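Local coordinates for DUF3501 family protein (Burkholderia pseudomallei K96243, PDB 3FJV), which is of unknown function and belongs to the DUF3501 family, pairing an antiparallel sheet with several helices in a two-chain assembly, at residues L44-D47 / E48-R52; R20-H23 / A24-I27. All coordinates share one frame; numbering follows the deposited sequence.

How the contacts relate
Both contacts are local and lie in series along the chain: contact 2 (20-23 with 24-27) is a piece of helix 12-30, and contact 1 (44-47 with 48-52) comes later, where strand 41-45 gives way to helix 48-62. Their centres are about 13 Å apart, contact 1 about 7 Å and contact 2 about 18 Å from the centre of the chain. Helices 12-30 and 48-62 pack against each other, and Thr49 joins the two contacts: its CG2 lies 4.1 Å from Val26 CG2 and 4.0 Å from Arg25 NH1. The function of the protein is unknown, so neither contact can be assigned to a site.

Contact 1 (L44-D47 / E48-R52); sequences LFED and ETTIR
Asp47 and Thr50 form a capping box at the start of helix 48-62, where the chain leaves strand 41-45 and turns into the helix. Asp47 is the N-cap: its OD1 accepts from Thr50 N at 3.0 Å, met nearly along its C-O axis with an N-H...O angle of 169°, while its other oxygen, OD2, hydrogen-bonds to His29 NE2 of helix 12-30. The return bond runs from Asp47 N to Thr50 OG1 at 2.9 Å. Thr50 can take it because OG1 sits between its own backbone N and carbonyl carbon (chi1 65°), turned back to the incoming chain. The same hydroxyl donates to Glu46 OE1, 2.6 Å away, reaching that oxygen on its anti side and 21° out of the carboxylate plane. One buried hydroxyl thus accepts from a backbone N-H and gives its proton to a carboxylate, which fixes its rotation. Glu46 gets there by a bend between CB and CG, and its OE2 is held by Thr90 of strand 86-93.

The inner side is close: Ile51 N bonds to Asp47 O, opening the regular helical pattern, Ile51 CG1 lies 3.1 Å from that same Asp47 O, and Glu46 CB meets Ile51 CG1 at 4.0 Å, with Leu80 packed around both side chains. Leu44 adds a loose tip-to-tip touch, its CD2 4.2 Å from Thr50 CG2. Toward solvent the contact slackens: Glu48 extends outward with its chain straight beyond CG, touching the preceding segment through little more than CB. Within the capping box, by contrast, Thr50 CG2 comes to 3.6 Å from Asp47 OD1.

Contact 2 (R20-H23 / A24-I27); sequences RQEH and ARVI
Two turns of helix 12-30 carry an i to i+3 salt bridge on their surface, between Glu22 and Arg25. The arginine grips the carboxylate side-on with two nitrogens, one to each oxygen: NE donates to Glu22 OE1 at 2.9 Å, and NH2 donates to Glu22 OE2, also at 2.9 Å, with the second bond almost perfectly straight (179°). Both oxygens lie close to the guanidinium plane and are met on their syn sides, yet the two flat groups are not coplanar, their planes standing 26° apart. The side chains run alongside each other in the same direction. Glu22 curls back by a bend between CB and CG, whereas Arg25 leaves the helix with CG opposite its own N and folds only at chi3 (65°), which brings NE and NH2 round to the carboxylate.

Beneath this pair runs the ordinary alpha-helical backbone pattern of i+4 to i bonds: Arg25 N to Gln21 O, Val26 N to Glu22 O and Ile27 N to His23 O. The bond from Ala24 N to Arg20 O is weak at 3.4 Å, just past the kink at 20-21. Val26, the buried residue here, turns to helix 48-62 and packs on Tyr53, with its CG2 3.2 Å from Glu22 O. His23 faces that helix too, touching Glu57, and its ND1 is hydrogen-bonded to Tyr53 OH.

Contact 1 (L44-D47 / E48-R52)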
loop_
_atom_site.group_PDB
_atom_site.type_symbol
_atom_site.label_atom_id
_atom_site.label_comp_id
_atom_site.label_asym_id
_atom_site.label_seq_id
_atom_site.Cartn_x
_atom_site.Cartn_y
_atom_site.Cartn_z
ATOM N N LEU A 44 -5.874 14.913 2.799
ATOM C CA LEU A 44 -6.443 15.264 4.084
ATOM C C LEU A 44 -5.372 15.937 4.875
ATOM O O LEU A 44 -4.355 15.308 5.219
ATOM C CB LEU A 44 -6.991 14.062 4.841
ATOM C CG LEU A 44 -7.708 14.411 6.179
ATOM C CD1 LEU A 44 -9.057 15.057 5.909
ATOM C CD2 LEU A 44 -7.838 13.111 6.999
ATOM N N PHE A 45 -5.589 17.223 5.174
ATOM C CA PHE A 45 -4.686 17.946 6.058
ATOM C C PHE A 45 -4.925 17.509 7.492
ATOM O O PHE A 45 -6.053 17.571 7.997
ATOM C CB PHE A 45 -4.829 19.446 5.867
ATOM C CG PHE A 45 -4.239 19.902 4.598
ATOM C CD1 PHE A 45 -2.881 20.212 4.548
ATOM C CD2 PHE A 45 -4.996 19.921 3.416
ATOM C CE1 PHE A 45 -2.279 20.635 3.358
ATOM C CE2 PHE A 45 -4.435 20.319 2.212
ATOM C CZ PHE A 45 -3.031 20.658 2.161
ATOM N N GLU A 46 -3.873 17.019 8.124
ATOM C CA GLU A 46 -3.978 16.344 9.417
ATOM C C GLU A 46 -3.839 17.290 10.607
ATOM O O GLU A 46 -3.014 18.230 10.598
ATOM C CB GLU A 46 -2.974 15.194 9.512
ATOM C CG GLU A 46 -3.075 14.188 8.389
ATOM C CD GLU A 46 -4.155 13.085 8.573
ATOM O OE1 GLU A 46 -4.862 13.097 9.614
ATOM O OE2 GLU A 46 -4.205 12.155 7.714
ATOM N N ASP A 47 -4.654 17.064 11.632
ATOM C CA ASP A 47 -4.564 17.832 12.886
ATOM C C ASP A 47 -4.835 16.926 14.098
ATOM O O ASP A 47 -4.880 15.698 13.950
ATOM C CB ASP A 47 -5.506 19.076 12.829
ATOM C CG ASP A 47 -7.005 18.700 12.721
ATOM O OD1 ASP A 47 -7.355 17.524 13.050
ATOM O OD2 ASP A 47 -7.840 19.566 12.323
ATOM N N GLU A 48 -4.946 17.507 15.301
ATOM C CA GLU A 48 -5.160 16.694 16.512
ATOM C C GLU A 48 -6.393 15.762 16.367
ATOM O O GLU A 48 -6.369 14.586 16.735
ATOM C CB GLU A 48 -5.304 17.575 17.750
ATOM C CG GLU A 48 -5.369 16.743 19.052
ATOM C CD GLU A 48 -5.587 17.558 20.291
ATOM O OE1 GLU A 48 -6.185 18.640 20.216
ATOM O OE2 GLU A 48 -5.284 17.042 21.370
ATOM N N THR A 49 -7.477 16.312 15.847
ATOM C CA THR A 49 -8.708 15.557 15.697
ATOM C C THR A 49 -8.547 14.349 14.744
ATOM O O THR A 49 -8.948 13.251 15.081
ATOM C CB THR A 49 -9.822 16.470 15.245
ATOM O OG1 THR A 49 -10.055 17.494 16.239
ATOM C CG2 THR A 49 -11.099 15.687 15.015
ATOM N N THR A 50 -7.997 14.589 13.570
ATOM C CA THR A 50 -7.853 13.554 12.572
ATOM C C THR A 50 -6.852 12.495 13.020
ATOM O O THR A 50 -7.071 11.305 12.753
ATOM C CB THR A 50 -7.458 14.072 11.163
ATOM O OG1 THR A 50 -6.152 14.667 11.185
ATOM C CG2 THR A 50 -8.480 15.108 10.627
ATOM N N ILE A 51 -5.793 12.914 13.707
ATOM C CA ILE A 51 -4.717 11.987 14.112
ATOM C C ILE A 51 -5.165 11.119 15.312
ATOM O O ILE A 51 -5.040 9.907 15.273
ATOM C CB ILE A 51 -3.362 12.731 14.382
ATOM C CG1 ILE A 51 -2.881 13.432 13.095
ATOM C CG2 ILE A 51 -2.275 11.671 14.818
ATOM C CD1 ILE A 51 -1.740 14.460 13.293
ATOM N N ARG A 52 -5.719 11.747 16.349
ATOM C CA ARG A 52 -6.259 11.051 17.524
ATOM C C ARG A 52 -7.276 9.969 17.144
ATOM O O ARG A 52 -7.214 8.841 17.664
ATOM C CB ARG A 52 -6.845 12.077 18.485
ATOM C CG ARG A 52 -7.224 11.623 19.839
ATOM C CD ARG A 52 -7.254 12.796 20.818
ATOM N NE ARG A 52 -7.734 12.344 22.112
ATOM C CZ ARG A 52 -9.010 12.230 22.461
ATOM N NH1 ARG A 52 -9.979 12.638 21.645
ATOM N NH2 ARG A 52 -9.336 11.719 23.637
#

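Contact 2 (R20-H23 / A24-I27)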
loop_
_atom_site.group_PDB
_atom_site.type_symbol
_atom_site.label_atom_id
_atom_site.label_comp_id
_atom_site.label_asym_id
_atom_site.label_seq_id
_atom_site.Cartn_x
_atom_site.Cartn_y
_atom_site.Cartn_z
ATOM N N ARG A 20 -19.018 5.254 17.564
ATOM C CA ARG A 20 -19.938 5.653 16.541
ATOM C C ARG A 20 -20.106 7.170 16.513
ATOM O O ARG A 20 -20.186 7.776 15.470
ATOM C CB ARG A 20 -21.317 4.975 16.757
ATOM C CG ARG A 20 -21.613 3.795 15.821
ATOM C CD ARG A 20 -23.139 3.490 15.782
ATOM N NE ARG A 20 -24.042 4.671 15.645
ATOM C CZ ARG A 20 -24.325 5.363 14.514
ATOM N NH1 ARG A 20 -23.765 5.051 13.343
ATOM N NH2 ARG A 20 -25.174 6.410 14.555
ATOM N N GLN A 21 -20.178 7.775 17.677
ATOM C CA GLN A 21 -20.252 9.229 17.776
ATOM C C GLN A 21 -18.998 9.920 17.224
ATOM O O GLN A 21 -19.062 10.981 16.567
ATOM C CB GLN A 21 -20.494 9.549 19.254
ATOM C CG GLN A 21 -20.712 10.991 19.622
ATOM C CD GLN A 21 -21.034 11.162 21.118
ATOM O OE1 GLN A 21 -20.268 10.730 21.988
ATOM N NE2 GLN A 21 -22.162 11.808 21.413
ATOM N N GLU A 22 -17.846 9.316 17.483
ATOM C CA GLU A 22 -16.592 9.819 16.968
ATOM C C GLU A 22 -16.488 9.729 15.443
ATOM O O GLU A 22 -15.959 10.680 14.825
ATOM C CB GLU A 22 -15.414 9.086 17.613
ATOM C CG GLU A 22 -15.230 9.401 19.103
ATOM C CD GLU A 22 -14.861 10.854 19.334
ATOM O OE1 GLU A 22 -15.791 11.684 19.497
ATOM O OE2 GLU A 22 -13.658 11.152 19.382
ATOM N N HIS A 23 -16.940 8.622 14.841
ATOM C CA HIS A 23 -16.912 8.504 13.355
ATOM C C HIS A 23 -17.627 9.744 12.790
ATOM O O HIS A 23 -17.100 10.401 11.910
ATOM C CB HIS A 23 -17.652 7.250 12.748
ATOM C CG HIS A 23 -17.080 5.882 13.082
ATOM N ND1 HIS A 23 -15.750 5.544 12.955
ATOM C CD2 HIS A 23 -17.719 4.724 13.420
ATOM C CE1 HIS A 23 -15.575 4.264 13.257
ATOM N NE2 HIS A 23 -16.763 3.732 13.518
ATOM N N ALA A 24 -18.838 10.044 13.280
ATOM C CA ALA A 24 -19.623 11.227 12.835
ATOM C C ALA A 24 -18.939 12.588 13.148
ATOM O O ALA A 24 -18.884 13.482 12.287
ATOM C CB ALA A 24 -21.082 11.203 13.368
ATOM N N ARG A 25 -18.408 12.736 14.340
ATOM C CA ARG A 25 -17.737 13.979 14.722
ATOM C C ARG A 25 -16.556 14.251 13.801
ATOM O O ARG A 25 -16.323 15.388 13.347
ATOM C CB ARG A 25 -17.252 13.920 16.166
ATOM C CG ARG A 25 -16.790 15.251 16.695
ATOM C CD ARG A 25 -16.444 15.185 18.151
ATOM N NE ARG A 25 -15.293 14.327 18.431
ATOM C CZ ARG A 25 -14.023 14.737 18.388
ATOM N NH1 ARG A 25 -13.724 15.980 18.050
ATOM N NH2 ARG A 25 -13.050 13.883 18.681
ATOM N N VAL A 26 -15.798 13.221 13.500
ATOM C CA VAL A 26 -14.579 13.386 12.729
ATOM C C VAL A 26 -14.896 13.597 11.239
ATOM O O VAL A 26 -14.274 14.415 10.579
ATOM C CB VAL A 26 -13.619 12.173 12.980
ATOM C CG1 VAL A 26 -12.464 12.117 11.984
ATOM C CG2 VAL A 26 -13.142 12.171 14.449
ATOM N N ILE A 27 -15.867 12.872 10.686
ATOM C CA ILE A 27 -16.379 13.185 9.361
ATOM C C ILE A 27 -16.745 14.662 9.192
ATOM O O ILE A 27 -16.358 15.287 8.216
ATOM C CB ILE A 27 -17.632 12.278 9.002
ATOM C CG1 ILE A 27 -17.133 10.867 8.606
ATOM C CG2 ILE A 27 -18.493 12.905 7.826
ATOM C CD1 ILE A 27 -18.273 9.776 8.439
#